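Local structure of GDP-perosamine synthase (Caulobacter crescentus, 3BN1) at residues Glu44-Asp49 with Ala244-Val249; Ala48-Val53 with Glu162-Thr167; Gly261-Lys266 with Arg363-Leu368; Gln265-Ala268 with Arg273-Lys276. The protein catalyses the pyridoxal-phosphate-dependent transfer of an amino group from L-glutamate to GDP-4-keto-6-deoxy-D-mannose, giving GDP-perosamine for O-antigen biosynthesis. One frame throughout, in Å; residues are numbered along the deposited sequence.

Interaction 1 (Glu44-Asp49 with Ala244-Val249); sequences EKAFAD and AQLERV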
loop_
_atom_site.group_PDB
_atom_site.type_symbol
_atom_site.label_atom_id
_atom_site.label_comp_id
_atom_site.label_asym_id
_atom_site.label_seq_id
_atom_site.Cartn_x
_atom_site.Cartn_y
_atom_site.Cartn_z
ATOM N N GLU A 44 4.245 16.636 -2.932
ATOM C CA GLU A 44 5.403 16.463 -2.081
ATOM C C GLU A 44 6.072 17.804 -1.849
ATOM O O GLU A 44 6.494 18.103 -0.748
ATOM C CB GLU A 44 6.424 15.432 -2.634
ATOM C CG GLU A 44 5.893 13.942 -2.690
ATOM C CD GLU A 44 6.882 12.972 -3.316
ATOM O OE1 GLU A 44 7.638 13.451 -4.203
ATOM O OE2 GLU A 44 6.916 11.762 -2.932
ATOM N N LYS A 45 6.173 18.588 -2.914
ATOM C CA LYS A 45 6.799 19.895 -2.814
ATOM C C LYS A 45 6.111 20.783 -1.782
ATOM O O LYS A 45 6.732 21.339 -0.886
ATOM C CB LYS A 45 6.721 20.570 -4.179
ATOM C CG LYS A 45 8.003 21.293 -4.563
ATOM C CD LYS A 45 7.728 22.705 -5.088
ATOM C CE LYS A 45 7.632 23.758 -3.972
ATOM N NZ LYS A 45 8.587 24.902 -4.124
ATOM N N ALA A 46 4.833 21.012 -2.002
ATOM C CA ALA A 46 4.052 21.857 -1.098
ATOM C C ALA A 46 4.106 21.336 0.327
ATOM O O ALA A 46 4.016 22.084 1.299
ATOM C CB ALA A 46 2.586 21.812 -1.551
ATOM N N PHE A 47 4.157 20.018 0.469
ATOM C CA PHE A 47 4.070 19.472 1.831
ATOM C C PHE A 47 5.332 19.663 2.578
ATOM O O PHE A 47 5.349 19.911 3.763
ATOM C CB PHE A 47 3.699 17.969 1.803
ATOM C CG PHE A 47 3.220 17.456 3.142
ATOM C CD1 PHE A 47 1.917 17.706 3.552
ATOM C CD2 PHE A 47 4.114 16.913 4.062
ATOM C CE1 PHE A 47 1.469 17.351 4.813
ATOM C CE2 PHE A 47 3.672 16.533 5.333
ATOM C CZ PHE A 47 2.320 16.715 5.702
ATOM N N ALA A 48 6.417 19.486 1.859
ATOM C CA ALA A 48 7.722 19.671 2.437
ATOM C C ALA A 48 7.882 21.130 2.894
ATOM O O ALA A 48 8.455 21.413 3.951
ATOM C CB ALA A 48 8.759 19.310 1.384
ATOM N N ASP A 49 7.404 22.045 2.071
ATOM C CA ASP A 49 7.421 23.465 2.416
ATOM C C ASP A 49 6.487 23.719 3.601
ATOM O O ASP A 49 6.811 24.468 4.508
ATOM C CB ASP A 49 6.890 24.355 1.253
ATOM C CG ASP A 49 7.675 24.196 -0.037
ATOM O OD1 ASP A 49 8.861 23.782 -0.013
ATOM O OD2 ASP A 49 7.081 24.525 -1.090
ATOM N N ALA A 244 -5.017 19.513 -3.189
ATOM C CA ALA A 244 -6.185 20.392 -3.001
ATOM C C ALA A 244 -6.505 20.547 -1.500
ATOM O O ALA A 244 -6.909 21.617 -1.034
ATOM C CB ALA A 244 -7.379 19.853 -3.773
ATOM N N GLN A 245 -6.314 19.488 -0.719
ATOM C CA GLN A 245 -6.588 19.589 0.728
ATOM C C GLN A 245 -5.588 20.537 1.344
ATOM O O GLN A 245 -5.957 21.347 2.197
ATOM C CB GLN A 245 -6.392 18.234 1.408
ATOM C CG GLN A 245 -7.508 17.287 1.082
ATOM C CD GLN A 245 -8.693 17.472 2.046
ATOM O OE1 GLN A 245 -8.648 17.050 3.210
ATOM N NE2 GLN A 245 -9.731 18.167 1.567
ATOM N N LEU A 246 -4.319 20.368 0.959
ATOM C CA LEU A 246 -3.278 21.195 1.555
ATOM C C LEU A 246 -3.429 22.670 1.244
ATOM O O LEU A 246 -3.086 23.500 2.076
ATOM C CB LEU A 246 -1.861 20.701 1.258
ATOM C CG LEU A 246 -0.523 21.266 1.779
ATOM C CD1 LEU A 246 -0.311 21.334 3.290
ATOM C CD2 LEU A 246 0.694 20.578 1.118
ATOM N N GLU A 247 -3.902 22.982 0.037
ATOM C CA GLU A 247 -4.160 24.374 -0.336
ATOM C C GLU A 247 -5.127 25.031 0.631
ATOM O O GLU A 247 -5.205 26.249 0.730
ATOM C CB GLU A 247 -4.802 24.433 -1.717
ATOM C CG GLU A 247 -3.924 23.954 -2.851
ATOM C CD GLU A 247 -4.711 23.802 -4.161
ATOM O OE1 GLU A 247 -5.950 23.625 -4.113
ATOM O OE2 GLU A 247 -4.084 23.815 -5.248
ATOM N N ARG A 248 -5.907 24.241 1.337
ATOM C CA ARG A 248 -6.875 24.854 2.211
ATOM C C ARG A 248 -6.611 24.446 3.635
ATOM O O ARG A 248 -7.510 24.511 4.452
ATOM C CB ARG A 248 -8.273 24.448 1.746
ATOM C CG ARG A 248 -8.819 25.416 0.647
ATOM C CD ARG A 248 -10.213 25.084 0.189
ATOM N NE ARG A 248 -11.190 25.232 1.262
ATOM C CZ ARG A 248 -11.647 26.406 1.675
ATOM N NH1 ARG A 248 -12.530 26.456 2.664
ATOM N NH2 ARG A 248 -11.202 27.520 1.096
ATOM N N VAL A 249 -5.378 24.051 3.918
ATOM C CA VAL A 249 -5.029 23.554 5.244
ATOM C C VAL A 249 -5.369 24.550 6.346
ATOM O O VAL A 249 -5.960 24.204 7.374
ATOM C CB VAL A 249 -3.547 23.121 5.357
ATOM C CG1 VAL A 249 -2.636 24.340 5.457
ATOM C CG2 VAL A 249 -3.343 22.278 6.613
#
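Phe47 and Leu246 mark the closest approach of the two backbones, with CA atoms 7.6 Å apart, where Glu44-Asp49 in helix 38-51 faces the last turn of helix 236-247. At Arg248 the chain leaves helical geometry and takes up the N-cap position of the next helix, which begins with Val249. No hydrogen bond joins the segments; the contact is apolar and rests on one leucine. Leu246 CG stands anti to the backbone N (chi1 -176°), which directs the isobutyl group to the opposing helix. There Leu246 CD2 presses on Ala46 CB at 3.5 Å, tighter than ordinary van der Waals contact. Leu246 CD2 also sits 3.6 Å from the backbone N of Phe47 and 4.0 Å from Phe47 CD1, approaching the ring obliquely, while the two side chains cross at about a right angle. Phe47 continues into the interior, where its ring meets Phe182 edge-to-face and touches Met197 and Thr199 of strand 196-200. The packing of Leu246 on Ala46 and Phe47 thus joins helix 38-51, which lies against the central mixed sheet of the aspartate aminotransferase fold, to the junction between helices 236-247 and 249-266.

Interaction 2 (Ala48-Val53 with Glu162-Thr167); sequences ADYCGV and EAVGAT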
loop_
_atom_site.group_PDB
_atom_site.type_symbol
_atom_site.label_atom_id
_atom_site.label_comp_id
_atom_site.label_asym_id
_atom_site.label_seq_id
_atom_site.Cartn_x
_atom_site.Cartn_y
_atom_site.Cartn_z
ATOM N N ALA A 48 6.417 19.486 1.859
ATOM C CA ALA A 48 7.722 19.671 2.437
ATOM C C ALA A 48 7.882 21.130 2.894
ATOM O O ALA A 48 8.455 21.413 3.951
ATOM C CB ALA A 48 8.759 19.310 1.384
ATOM N N ASP A 49 7.404 22.045 2.071
ATOM C CA ASP A 49 7.421 23.465 2.416
ATOM C C ASP A 49 6.487 23.719 3.601
ATOM O O ASP A 49 6.811 24.468 4.508
ATOM C CB ASP A 49 6.890 24.355 1.253
ATOM C CG ASP A 49 7.675 24.196 -0.037
ATOM O OD1 ASP A 49 8.861 23.782 -0.013
ATOM O OD2 ASP A 49 7.081 24.525 -1.090
ATOM N N TYR A 50 5.311 23.121 3.611
ATOM C CA TYR A 50 4.422 23.395 4.728
ATOM C C TYR A 50 5.035 22.953 6.027
ATOM O O TYR A 50 4.950 23.655 7.031
ATOM C CB TYR A 50 3.100 22.744 4.481
ATOM C CG TYR A 50 2.113 23.012 5.579
ATOM C CD1 TYR A 50 1.573 24.274 5.773
ATOM C CD2 TYR A 50 1.762 21.998 6.465
ATOM C CE1 TYR A 50 0.623 24.496 6.796
ATOM C CE2 TYR A 50 0.807 22.197 7.463
ATOM C CZ TYR A 50 0.260 23.459 7.635
ATOM O OH TYR A 50 -0.645 23.671 8.658
ATOM N N CYS A 51 5.725 21.827 5.988
ATOM C CA CYS A 51 6.446 21.363 7.162
ATOM C C CYS A 51 7.803 22.012 7.397
ATOM O O CYS A 51 8.442 21.776 8.435
ATOM C CB CYS A 51 6.683 19.851 7.085
ATOM S SG CYS A 51 5.054 19.035 7.248
ATOM N N GLY A 52 8.272 22.764 6.416
ATOM C CA GLY A 52 9.557 23.425 6.565
ATOM C C GLY A 52 10.732 22.447 6.478
ATOM O O GLY A 52 11.795 22.679 7.051
ATOM N N VAL A 53 10.629 21.417 5.653
ATOM C CA VAL A 53 11.768 20.494 5.585
ATOM C C VAL A 53 12.158 20.365 4.137
ATOM O O VAL A 53 11.421 20.824 3.260
ATOM C CB VAL A 53 11.381 19.073 6.063
ATOM C CG1 VAL A 53 11.039 19.030 7.517
ATOM C CG2 VAL A 53 10.258 18.524 5.218
ATOM N N GLU A 162 -1.519 12.234 13.282
ATOM C CA GLU A 162 -2.730 12.970 13.670
ATOM C C GLU A 162 -2.475 14.445 13.856
ATOM O O GLU A 162 -3.332 15.145 14.411
ATOM C CB GLU A 162 -3.151 12.370 15.032
ATOM C CG GLU A 162 -3.180 10.832 14.944
ATOM C CD GLU A 162 -3.591 10.149 16.248
ATOM O OE1 GLU A 162 -3.802 10.836 17.270
ATOM O OE2 GLU A 162 -3.741 8.896 16.252
ATOM N N ALA A 163 -1.292 14.896 13.432
ATOM C CA ALA A 163 -0.890 16.244 13.766
ATOM C C ALA A 163 -0.349 17.127 12.642
ATOM O O ALA A 163 0.483 18.003 12.849
ATOM C CB ALA A 163 0.160 16.119 14.910
ATOM N N VAL A 164 -0.894 16.974 11.453
ATOM C CA VAL A 164 -0.502 17.838 10.354
ATOM C C VAL A 164 -0.860 19.266 10.797
ATOM O O VAL A 164 -1.960 19.552 11.301
ATOM C CB VAL A 164 -1.224 17.495 9.028
ATOM C CG1 VAL A 164 -2.725 17.605 9.208
ATOM C CG2 VAL A 164 -0.795 18.523 8.000
ATOM N N GLY A 165 0.098 20.168 10.646
ATOM C CA GLY A 165 -0.161 21.547 11.031
ATOM C C GLY A 165 0.253 21.957 12.431
ATOM O O GLY A 165 0.228 23.143 12.733
ATOM N N ALA A 166 0.513 20.994 13.314
ATOM C CA ALA A 166 0.856 21.313 14.691
ATOM C C ALA A 166 2.265 21.925 14.715
ATOM O O ALA A 166 3.077 21.710 13.816
ATOM C CB ALA A 166 0.761 19.968 15.601
ATOM N N THR A 167 2.584 22.683 15.747
ATOM C CA THR A 167 3.932 23.250 15.836
ATOM C C THR A 167 4.432 23.102 17.282
ATOM O O THR A 167 3.658 22.936 18.232
ATOM C CB THR A 167 3.987 24.771 15.481
ATOM O OG1 THR A 167 3.088 25.465 16.363
ATOM C CG2 THR A 167 3.623 25.013 14.030
#
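Tyr50, Gly165 and Val164 make up this contact, in which a tyrosine from the last turn of helix 38-51 reaches a tight turn in the loop after strand 155-159. A fully extended first torsion (chi1 -179°) swings the phenol out from the helix toward Gly165. Tyr50 OH lies 3.2 Å from Gly165 CA, and the glycine carbon sits at the ring edge, near the ring plane. Tyr50 CE2 is also 3.8 Å from Gly165 N, so at this point the phenol meets the backbone of Gly165. No hydrogen bond crosses between the segments.

Gly165 occupies the third position of a type II beta turn from Ala163 to Ala166, closed by a bond from Ala166 N to Ala163 O of 3.0 Å. Its phi of 94° suits a residue without a side chain, and the absence of one also leaves room for the hydroxyl. Val164, the preceding corner of the turn, sends CG2 obliquely to the ring, 4.0 Å from Tyr50 CE2.

The helix ends just beyond the tyrosine in a Schellman motif, with Gly52 at positive phi and Val53 N bonded to Ala48 O at 2.8 Å. At the head of the loop, Glu162 hydrogen-bonds O3 of the cofactor-modified lysine at position 188. Lys172 of strand 171-172 makes a cation-pi contact with the Tyr50 ring, while Val249 and Leu253 of helix 249-266 also pack on this tyrosine, placing it between that helix, the small hairpin and the turn.

Interaction 3 (Gly261-Lys266 with Arg363-Leu368); sequences GWYEQK and RVIAAL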
loop_
_atom_site.group_PDB
_atom_site.type_symbol
_atom_site.label_atom_id
_atom_site.label_comp_id
_atom_site.label_asym_id
_atom_site.label_seq_id
_atom_site.Cartn_x
_atom_site.Cartn_y
_atom_site.Cartn_z
ATOM N N GLY A 261 -13.182 25.686 19.981
ATOM C CA GLY A 261 -13.544 26.809 20.836
ATOM C C GLY A 261 -14.935 26.700 21.432
ATOM O O GLY A 261 -15.195 27.101 22.577
ATOM N N TRP A 262 -15.824 26.100 20.666
ATOM C CA TRP A 262 -17.205 25.909 21.096
ATOM C C TRP A 262 -17.218 24.945 22.271
ATOM O O TRP A 262 -17.895 25.175 23.272
ATOM C CB TRP A 262 -18.011 25.396 19.918
ATOM C CG TRP A 262 -18.324 26.486 19.001
ATOM C CD1 TRP A 262 -18.477 27.814 19.331
ATOM C CD2 TRP A 262 -18.547 26.376 17.580
ATOM N NE1 TRP A 262 -18.727 28.541 18.178
ATOM C CE2 TRP A 262 -18.781 27.692 17.096
ATOM C CE3 TRP A 262 -18.578 25.296 16.672
ATOM C CZ2 TRP A 262 -19.106 27.958 15.742
ATOM C CZ3 TRP A 262 -18.884 25.568 15.311
ATOM C CH2 TRP A 262 -19.124 26.905 14.867
ATOM N N TYR A 263 -16.404 23.896 22.153
ATOM C CA TYR A 263 -16.234 22.907 23.225
ATOM C C TYR A 263 -15.736 23.554 24.505
ATOM O O TYR A 263 -16.275 23.259 25.576
ATOM C CB TYR A 263 -15.300 21.752 22.807
ATOM C CG TYR A 263 -15.934 20.577 22.057
ATOM C CD1 TYR A 263 -17.027 19.891 22.560
ATOM C CD2 TYR A 263 -15.414 20.144 20.860
ATOM C CE1 TYR A 263 -17.602 18.824 21.857
ATOM C CE2 TYR A 263 -15.974 19.089 20.131
ATOM C CZ TYR A 263 -17.055 18.404 20.627
ATOM O OH TYR A 263 -17.596 17.309 19.945
ATOM N N GLU A 264 -14.748 24.434 24.384
ATOM C CA GLU A 264 -14.089 25.071 25.535
ATOM C C GLU A 264 -15.068 25.922 26.300
ATOM O O GLU A 264 -15.055 25.955 27.517
ATOM C CB GLU A 264 -12.856 25.876 25.102
ATOM C CG GLU A 264 -11.599 25.009 25.026
ATOM C CD GLU A 264 -11.292 24.296 26.347
ATOM O OE1 GLU A 264 -11.276 25.005 27.384
ATOM O OE2 GLU A 264 -11.078 23.048 26.352
ATOM N N GLN A 265 -15.921 26.578 25.526
ATOM C CA GLN A 265 -16.923 27.461 26.070
ATOM C C GLN A 265 -18.109 26.698 26.667
ATOM O O GLN A 265 -18.614 26.977 27.759
ATOM C CB GLN A 265 -17.432 28.397 24.967
ATOM C CG GLN A 265 -18.514 29.411 25.427
ATOM C CD GLN A 265 -19.509 29.819 24.331
ATOM O OE1 GLN A 265 -19.139 30.013 23.169
ATOM N NE2 GLN A 265 -20.776 29.966 24.707
ATOM N N LYS A 266 -18.565 25.699 25.938
ATOM C CA LYS A 266 -19.760 25.043 26.404
ATOM C C LYS A 266 -19.619 23.930 27.417
ATOM O O LYS A 266 -20.612 23.564 28.094
ATOM C CB LYS A 266 -20.606 24.675 25.175
ATOM C CG LYS A 266 -20.633 25.753 24.111
ATOM C CD LYS A 266 -21.100 25.251 22.733
ATOM C CE LYS A 266 -21.144 26.400 21.724
ATOM N NZ LYS A 266 -22.541 26.842 21.650
ATOM N N ARG A 363 -25.544 20.096 20.660
ATOM C CA ARG A 363 -26.194 18.779 20.684
ATOM C C ARG A 363 -25.318 17.738 21.364
ATOM O O ARG A 363 -25.772 17.005 22.234
ATOM C CB ARG A 363 -26.449 18.361 19.237
ATOM C CG ARG A 363 -27.270 17.103 19.155
ATOM C CD ARG A 363 -27.896 16.890 17.755
ATOM N NE ARG A 363 -28.220 15.474 17.575
ATOM C CZ ARG A 363 -28.083 14.786 16.445
ATOM N NH1 ARG A 363 -27.665 15.374 15.318
ATOM N NH2 ARG A 363 -28.435 13.509 16.429
ATOM N N VAL A 364 -24.040 17.708 21.026
ATOM C CA VAL A 364 -23.136 16.758 21.666
ATOM C C VAL A 364 -23.097 17.055 23.172
ATOM O O VAL A 364 -23.124 16.194 24.046
ATOM C CB VAL A 364 -21.720 17.049 21.084
ATOM C CG1 VAL A 364 -20.621 16.231 21.793
ATOM C CG2 VAL A 364 -21.716 16.675 19.667
ATOM N N ILE A 365 -22.987 18.333 23.515
ATOM C CA ILE A 365 -22.906 18.606 24.926
ATOM C C ILE A 365 -24.179 18.260 25.711
ATOM O O ILE A 365 -24.109 17.844 26.861
ATOM C CB ILE A 365 -22.527 20.052 25.179
ATOM C CG1 ILE A 365 -21.003 20.157 24.945
ATOM C CG2 ILE A 365 -22.954 20.453 26.638
ATOM C CD1 ILE A 365 -20.574 21.465 24.390
ATOM N N ALA A 366 -25.333 18.475 25.089
ATOM C CA ALA A 366 -26.571 18.200 25.753
ATOM C C ALA A 366 -26.684 16.699 25.970
ATOM O O ALA A 366 -27.136 16.257 27.040
ATOM C CB ALA A 366 -27.723 18.695 24.906
ATOM N N ALA A 367 -26.280 15.939 24.945
ATOM C CA ALA A 367 -26.278 14.475 25.013
ATOM C C ALA A 367 -25.358 14.017 26.146
ATOM O O ALA A 367 -25.753 13.155 26.926
ATOM C CB ALA A 367 -25.830 13.838 23.688
ATOM N N LEU A 368 -24.180 14.639 26.261
ATOM C CA LEU A 368 -23.236 14.291 27.324
ATOM C C LEU A 368 -23.840 14.635 28.672
ATOM O O LEU A 368 -23.623 13.926 29.652
ATOM C CB LEU A 368 -21.932 15.038 27.123
ATOM C CG LEU A 368 -20.982 14.540 25.988
ATOM C CD1 LEU A 368 -19.787 15.485 25.909
ATOM C CD2 LEU A 368 -20.424 13.113 26.408
#
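Lys266 and Ile365 form the tight apolar centre of this helix pair, with Lys266 CB only 3.3 Å from Ile365 CD1, a strained approach. Their side chains cross at about a right angle, and it is the root of the lysine, not its ammonium, that meets the isoleucine. In Ile365 the first torsion (chi1 -78°) points CG1 at the partner helix, and a second torsion well off a staggered value (chi2 147°) sets CD1. Ile365 CD1 also lies 4.3 Å from Tyr263 CD1, reaching that ring obliquely.

A second apolar touch is made at the rim of the phenol, whose ring also stacks with Tyr290. Val364 CG1 lies at the ring edge, in its plane, 3.7 Å from Tyr263 OH and 4.0 Å from Tyr263 CE1. The short helical segments run in broadly the same direction, crossing at -39° with axes 10.9 Å apart at their closest, a separation spanned by the tyrosine and the isoleucine.

Polar interactions lie outside this pair of segments. Tyr263 OH bonds to the carbonyl O of Pro351. Lys266 NZ turns away from Ile365 to form salt bridges with Glu358 and Asp362, earlier in helix 358-371. The chemistry therefore divides in two: the touch across the helices is mainly hydrocarbon packing, while the polar ends of the lysine and tyrosine find partners beside it, and the paired carboxylates would probably favour a charged lysine.

Interaction 4 (Gln265-Ala268 with Arg273-Lys276); sequences QKLA and RVTK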
loop_
_atom_site.group_PDB
_atom_site.type_symbol
_atom_site.label_atom_id
_atom_site.label_comp_id
_atom_site.label_asym_id
_atom_site.label_seq_id
_atom_site.Cartn_x
_atom_site.Cartn_y
_atom_site.Cartn_z
ATOM N N GLN A 265 -15.921 26.578 25.526
ATOM C CA GLN A 265 -16.923 27.461 26.070
ATOM C C GLN A 265 -18.109 26.698 26.667
ATOM O O GLN A 265 -18.614 26.977 27.759
ATOM C CB GLN A 265 -17.432 28.397 24.967
ATOM C CG GLN A 265 -18.514 29.411 25.427
ATOM C CD GLN A 265 -19.509 29.819 24.331
ATOM O OE1 GLN A 265 -19.139 30.013 23.169
ATOM N NE2 GLN A 265 -20.776 29.966 24.707
ATOM N N LYS A 266 -18.565 25.699 25.938
ATOM C CA LYS A 266 -19.760 25.043 26.404
ATOM C C LYS A 266 -19.619 23.930 27.417
ATOM O O LYS A 266 -20.612 23.564 28.094
ATOM C CB LYS A 266 -20.606 24.675 25.175
ATOM C CG LYS A 266 -20.633 25.753 24.111
ATOM C CD LYS A 266 -21.100 25.251 22.733
ATOM C CE LYS A 266 -21.144 26.400 21.724
ATOM N NZ LYS A 266 -22.541 26.842 21.650
ATOM N N LEU A 267 -18.394 23.397 27.520
ATOM C CA LEU A 267 -18.110 22.245 28.367
ATOM C C LEU A 267 -18.355 22.496 29.817
ATOM O O LEU A 267 -18.456 21.563 30.595
ATOM C CB LEU A 267 -16.719 21.617 28.165
ATOM C CG LEU A 267 -16.578 20.500 27.106
ATOM C CD1 LEU A 267 -15.388 19.612 27.408
ATOM C CD2 LEU A 267 -17.824 19.644 26.854
ATOM N N ALA A 268 -18.457 23.769 30.164
ATOM C CA ALA A 268 -18.755 24.201 31.524
ATOM C C ALA A 268 -20.074 23.563 32.004
ATOM O O ALA A 268 -20.255 23.201 33.164
ATOM C CB ALA A 268 -18.890 25.744 31.500
ATOM N N ARG A 273 -17.892 16.455 35.416
ATOM C CA ARG A 273 -18.155 15.165 34.798
ATOM C C ARG A 273 -17.237 14.676 33.688
ATOM O O ARG A 273 -17.170 13.465 33.370
ATOM C CB ARG A 273 -19.599 15.025 34.496
ATOM C CG ARG A 273 -20.401 15.012 35.809
ATOM C CD ARG A 273 -21.904 14.851 35.487
ATOM N NE ARG A 273 -22.483 16.018 34.817
ATOM C CZ ARG A 273 -23.550 16.022 34.008
ATOM N NH1 ARG A 273 -23.929 17.188 33.496
ATOM N NH2 ARG A 273 -24.222 14.904 33.696
ATOM N N VAL A 274 -16.503 15.638 33.139
ATOM C CA VAL A 274 -15.427 15.368 32.204
ATOM C C VAL A 274 -14.212 16.175 32.580
ATOM O O VAL A 274 -14.324 17.205 33.240
ATOM C CB VAL A 274 -15.769 15.837 30.802
ATOM C CG1 VAL A 274 -16.863 14.985 30.272
ATOM C CG2 VAL A 274 -16.133 17.343 30.845
ATOM N N THR A 275 -13.064 15.771 32.059
ATOM C CA THR A 275 -11.842 16.528 32.250
ATOM C C THR A 275 -11.424 16.933 30.858
ATOM O O THR A 275 -11.162 16.082 29.989
ATOM C CB THR A 275 -10.728 15.673 32.782
ATOM O OG1 THR A 275 -11.000 15.404 34.156
ATOM C CG2 THR A 275 -9.462 16.460 32.671
ATOM N N LYS A 276 -11.448 18.235 30.605
ATOM C CA LYS A 276 -11.140 18.707 29.237
ATOM C C LYS A 276 -9.677 18.449 28.826
ATOM O O LYS A 276 -8.801 18.466 29.691
ATOM C CB LYS A 276 -11.392 20.215 29.132
ATOM C CG LYS A 276 -10.381 20.990 29.979
ATOM C CD LYS A 276 -10.683 22.498 29.924
ATOM C CE LYS A 276 -12.108 22.810 30.402
ATOM N NZ LYS A 276 -13.250 22.340 29.536
#
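This is a small, largely apolar contact at the end of helix 249-266, where the chain passes through a short 3-10 segment and returns as strand 274-275, at one edge of the four-stranded antiparallel sheet of the smaller domain. Only four residues separate the two segments, so the packing closes a local helix-to-strand connection. Leu267 is the central residue, and its CA lies 7.9 Å from that of Lys276, the nearest pair of the two backbones.

Leu267 faces the strand and is met by two residues from the same side of it, Val274 and Lys276, with Thr275 between them pointing away. Leu267 CD1 touches Val274 CG2 at 4.2 Å, a loose methyl contact in which the side chains cross at about a right angle. Lys276 behaves differently: its chain folds back at chi3 (58°) and chi4 (-68°), and it slides past the leucine in the opposite direction. This brings Lys276 NZ to 3.8 Å from Leu267 CB and 4.1 Å from Leu267 CD1.

Beyond the segments, Val292 of strand 290-294 touches both Leu267 and Val274, and Tyr290 touches Leu267 and Lys276, extending the apolar patch onto the adjacent strand. Arg273 forms a salt bridge with Asp369 of helix 358-371. With no hydrogen bond between the segments, the direct contact between them consists mostly of burial of Leu267 and Val274, while the exposed lysine lies at the border, where the long, weak pairing of Lys276 NZ with Glu264, one turn before Leu267, probably adds little electrostatic stabilisation.

The four contacts fall into two groups, about 30 Å apart between centres. Interactions 1 and 2 share helix 38-51, with centres 9 Å apart, and meet directly: Leu246 and Val249 pack on Tyr50, and Phe47 on Val164. Interactions 3 and 4 share the end of helix 249-266; their centres are 7 Å apart, and Ile365 touches Leu267. Along the chain, interactions 1 and 2 start from the same segment and both close before interactions 3 and 4 open. Helix 249-266 follows helix 236-247 and runs from the neighbourhood of Tyr50 to interaction 3, thereby linking the part built on the seven-stranded sheet to the smaller C-terminal part.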